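Nitrogenase molybdenum-iron protein alpha chain (Clostridium pasteurianum, PDB 4WES) forms, with the beta chain, the molybdenum-iron component of nitrogenase, which reduces dinitrogen to ammonium at an iron-sulfur-molybdenum cofactor. Local coordinates at residues V212-Y216 / S265-A270. Sequence-based numbering, arbitrary orientation.
Sequences VLGEY and SINYIA. With ICS (iron-sulfur-molybdenum cluster with interstitial carbon), chain F.
With CG of Y216 anti to the carbonyl carbon, beside the backbone N (chi1 -55°), and OG of S265 set between backbone N and carbonyl carbon (chi1 67°), the two hydroxyls converge. Y216 OH lies 2.7 Å from S265 OG in a hydrogen bond that either partner could donate. The serine oxygen meets the phenol at the ring edge, close to the ring plane. Both side chains also border the iron-sulfur-molybdenum cluster: Y216 CE2 approaches sulfur S2A at 3.4 Å, obliquely to the ring, and S265 OG comes within 3.7 Å of the same sulfur. C262, a ligand of this cluster, lies just before helix 263-277, close to S265.

The contact joins the C-terminal end of strand 209-215 to the first turns of the helix that follows the neighbouring parallel strand 257-260. Y216 and C262, just past the C-terminal ends of these two strands of a Rossmann-like alpha/beta domain, supply one side of the cluster pocket, as is usual for such sheets.

Deeper between sheet and helix the contact is apolar. At G214 the chain turns a corner with positive phi (69°), and both branches of I266, CG1 and CG2, lie against G214 N, each at 3.6 Å. Of the two, I266 CG2 is the nearer to L213 CB, at 3.7 Å, while I266 CD1 comes to 4.1 Å from Y216 OH. One turn on in the helix, A270 CB meets L213 CD1 at 4.0 Å, with I269 CG2 lying more loosely beside the same methyl. V260 of the adjacent strand also packs against I266 and A270.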
ATOM      1  N   VAL A 212     -33.507  27.235  -3.586  1.00  9.25           N
ATOM      2  CA  VAL A 212     -32.156  27.755  -3.527  1.00  9.01           C
ATOM      3  C   VAL A 212     -31.581  27.766  -4.931  1.00  8.91           C
ATOM      4  O   VAL A 212     -31.400  26.722  -5.549  1.00 10.12           O
ATOM      5  CB  VAL A 212     -31.246  26.993  -2.569  1.00 10.05           C
ATOM      6  CG1 VAL A 212     -29.894  27.709  -2.435  1.00 11.66           C
ATOM      7  CG2 VAL A 212     -31.888  26.826  -1.206  1.00 12.34           C
ATOM      8  N   LEU A 213     -31.385  28.960  -5.466  1.00  9.69           N
ATOM      9  CA  LEU A 213     -30.897  29.141  -6.828  1.00  9.54           C
ATOM     10  C   LEU A 213     -29.379  29.367  -6.846  1.00  9.03           C
ATOM     11  O   LEU A 213     -28.856  30.159  -6.043  1.00  9.63           O
ATOM     12  CB  LEU A 213     -31.560  30.338  -7.493  1.00  9.72           C
ATOM     13  CG  LEU A 213     -33.084  30.319  -7.684  1.00 11.17           C
ATOM     14  CD1 LEU A 213     -33.500  31.510  -8.526  1.00 11.74           C
ATOM     15  CD2 LEU A 213     -33.566  29.010  -8.271  1.00 11.95           C
ATOM     16  N   GLY A 214     -28.696  28.744  -7.803  1.00  8.46           N
ATOM     17  CA  GLY A 214     -27.257  28.946  -7.937  1.00  8.72           C
ATOM     18  C   GLY A 214     -26.506  28.328  -6.778  1.00  8.38           C
ATOM     19  O   GLY A 214     -25.633  28.953  -6.148  1.00  8.84           O
ATOM     20  N   GLU A 215     -26.836  27.084  -6.507  1.00  8.33           N
ATOM     21  CA  GLU A 215     -26.217  26.298  -5.460  1.00  7.97           C
ATOM     22  C   GLU A 215     -26.062  24.881  -5.989  1.00  7.89           C
ATOM     23  O   GLU A 215     -27.053  24.277  -6.434  1.00  8.48           O
ATOM     24  CB  GLU A 215     -27.055  26.315  -4.193  1.00  8.78           C
ATOM     25  CG  GLU A 215     -26.636  25.292  -3.176  1.00  9.48           C
ATOM     26  CD  GLU A 215     -25.172  25.343  -2.801  1.00  9.13           C
ATOM     27  OE1 GLU A 215     -24.564  24.258  -2.647  1.00  8.96           O
ATOM     28  OE2 GLU A 215     -24.638  26.474  -2.654  1.00 11.07           O
ATOM     29  N   TYR A 216     -24.826  24.352  -5.947  1.00  7.65           N
ATOM     30  CA  TYR A 216     -24.493  23.156  -6.713  1.00  7.38           C
ATOM     31  C   TYR A 216     -24.072  21.975  -5.852  1.00  7.11           C
ATOM     32  O   TYR A 216     -23.599  20.973  -6.340  1.00  8.02           O
ATOM     33  CB  TYR A 216     -23.505  23.523  -7.820  1.00  8.26           C
ATOM     34  CG  TYR A 216     -24.060  24.642  -8.662  1.00  7.69           C
ATOM     35  CD1 TYR A 216     -24.991  24.385  -9.653  1.00  7.94           C
ATOM     36  CD2 TYR A 216     -23.699  25.949  -8.436  1.00  7.70           C
ATOM     37  CE1 TYR A 216     -25.568  25.390 -10.381  1.00  7.99           C
ATOM     38  CE2 TYR A 216     -24.251  26.984  -9.180  1.00  8.39           C
ATOM     39  CZ  TYR A 216     -25.185  26.709 -10.156  1.00  8.08           C
ATOM     40  OH  TYR A 216     -25.757  27.716 -10.907  1.00  8.77           O
ATOM     41  N   SER A 265     -24.161  33.049 -11.734  1.00  8.46           N
ATOM     42  CA  SER A 265     -24.555  31.955 -12.588  1.00  8.63           C
ATOM     43  C   SER A 265     -26.060  31.826 -12.783  1.00  8.08           C
ATOM     44  O   SER A 265     -26.478  31.205 -13.762  1.00  9.64           O
ATOM     45  CB  SER A 265     -24.049  30.604 -12.066  1.00  8.72           C
ATOM     46  OG  SER A 265     -24.681  30.244 -10.839  1.00  8.77           O
ATOM     47  N   ILE A 266     -26.871  32.400 -11.882  1.00  8.69           N
ATOM     48  CA  ILE A 266     -28.302  32.084 -11.870  1.00  9.25           C
ATOM     49  C   ILE A 266     -29.195  33.287 -11.890  1.00  9.94           C
ATOM     50  O   ILE A 266     -30.439  33.145 -11.897  1.00 10.13           O
ATOM     51  CB  ILE A 266     -28.674  31.164 -10.653  1.00  9.24           C
ATOM     52  CG1 ILE A 266     -29.792  30.165 -10.963  1.00 10.18           C
ATOM     53  CG2 ILE A 266     -28.894  31.983  -9.407  1.00  9.42           C
ATOM     54  CD1 ILE A 266     -29.439  29.157 -12.043  1.00 11.41           C
ATOM     55  N   ASN A 267     -28.637  34.500 -11.850  1.00  9.83           N
ATOM     56  CA  ASN A 267     -29.479  35.688 -11.764  1.00  9.92           C
ATOM     57  C   ASN A 267     -30.416  35.810 -12.966  1.00 10.24           C
ATOM     58  O   ASN A 267     -31.484  36.413 -12.853  1.00 10.88           O
ATOM     59  CB  ASN A 267     -28.701  37.001 -11.546  1.00 10.39           C
ATOM     60  CG  ASN A 267     -27.925  37.486 -12.763  1.00 10.76           C
ATOM     61  OD1 ASN A 267     -28.362  38.445 -13.399  1.00 13.56           O
ATOM     62  ND2 ASN A 267     -26.798  36.860 -13.067  1.00 11.08           N
ATOM     63  N   TYR A 268     -30.009  35.251 -14.104  1.00 10.18           N
ATOM     64  CA  TYR A 268     -30.851  35.272 -15.304  1.00 10.40           C
ATOM     65  C   TYR A 268     -32.216  34.627 -14.990  1.00 10.13           C
ATOM     66  O   TYR A 268     -33.282  35.224 -15.225  1.00 10.81           O
ATOM     67  CB  TYR A 268     -30.197  34.529 -16.474  1.00 10.25           C
ATOM     68  CG  TYR A 268     -28.723  34.860 -16.651  1.00  9.96           C
ATOM     69  CD1 TYR A 268     -28.300  35.947 -17.401  1.00 11.61           C
ATOM     70  CD2 TYR A 268     -27.751  34.042 -16.082  1.00 10.38           C
ATOM     71  CE1 TYR A 268     -26.947  36.241 -17.518  1.00 10.92           C
ATOM     72  CE2 TYR A 268     -26.419  34.341 -16.195  1.00 10.16           C
ATOM     73  CZ  TYR A 268     -26.014  35.423 -16.928  1.00 11.12           C
ATOM     74  OH  TYR A 268     -24.666  35.729 -17.103  1.00 11.10           O
ATOM     75  N   ILE A 269     -32.172  33.413 -14.459  1.00 10.09           N
ATOM     76  CA  ILE A 269     -33.380  32.689 -14.016  1.00  9.63           C
ATOM     77  C   ILE A 269     -34.106  33.403 -12.883  1.00  9.87           C
ATOM     78  O   ILE A 269     -35.344  33.462 -12.883  1.00 10.50           O
ATOM     79  CB  ILE A 269     -33.044  31.227 -13.695  1.00  9.48           C
ATOM     80  CG1 ILE A 269     -32.989  30.414 -14.986  1.00 10.29           C
ATOM     81  CG2 ILE A 269     -34.044  30.605 -12.738  1.00 10.10           C
ATOM     82  CD1 ILE A 269     -32.320  29.074 -14.852  1.00 11.65           C
ATOM     83  N   ALA A 270     -33.374  33.975 -11.924  1.00  9.73           N
ATOM     84  CA  ALA A 270     -34.039  34.709 -10.856  1.00 10.96           C
ATOM     85  C   ALA A 270     -34.889  35.833 -11.420  1.00 10.55           C
ATOM     86  O   ALA A 270     -36.061  36.013 -11.054  1.00 11.25           O
ATOM     87  CB  ALA A 270     -33.045  35.243  -9.850  1.00 10.99           C
TER
HETATM   88 FE1  ICS F 602     -21.237  30.376  -9.097  1.00  8.52          FE
HETATM   89 MO1  ICS F 602     -15.285  26.832  -9.741  1.00  7.47          MO
HETATM   90 FE2  ICS F 602     -19.467  29.416 -10.833  1.00  8.08          FE
HETATM   91 FE3  ICS F 602     -20.064  28.021  -8.633  1.00  8.15          FE
HETATM   92 FE4  ICS F 602     -18.710  30.300  -8.448  1.00  8.18          FE
HETATM   93 FE5  ICS F 602     -16.490  29.007  -8.707  1.00  7.79          FE
HETATM   94 FE6  ICS F 602     -17.272  28.082 -11.044  1.00  7.80          FE
HETATM   95 FE7  ICS F 602     -17.823  26.748  -8.892  1.00  7.73          FE
HETATM   96  CX  ICS F 602     -18.315  28.643  -9.402  1.00  8.35           C
HETATM   97  S1A ICS F 602     -19.576  31.571 -10.156  1.00  8.76           S
HETATM   98  S1B ICS F 602     -15.287  29.000 -10.617  1.00  7.90           S
HETATM   99  S2A ICS F 602     -21.496  28.517 -10.351  1.00  8.61           S
HETATM  100  S2B ICS F 602     -18.457  28.819 -12.724  1.00  8.23           S
HETATM  101  S3A ICS F 602     -16.771  30.908  -7.527  1.00  8.42           S
HETATM  102  S3B ICS F 602     -17.153  25.872 -10.847  1.00  7.64           S
HETATM  103  S4A ICS F 602     -20.418  29.627  -7.072  1.00  8.70           S
HETATM  104  S4B ICS F 602     -16.085  27.127  -7.560  1.00  7.77           S
HETATM  105  S5A ICS F 602     -19.658  25.917  -7.999  1.00  8.36           S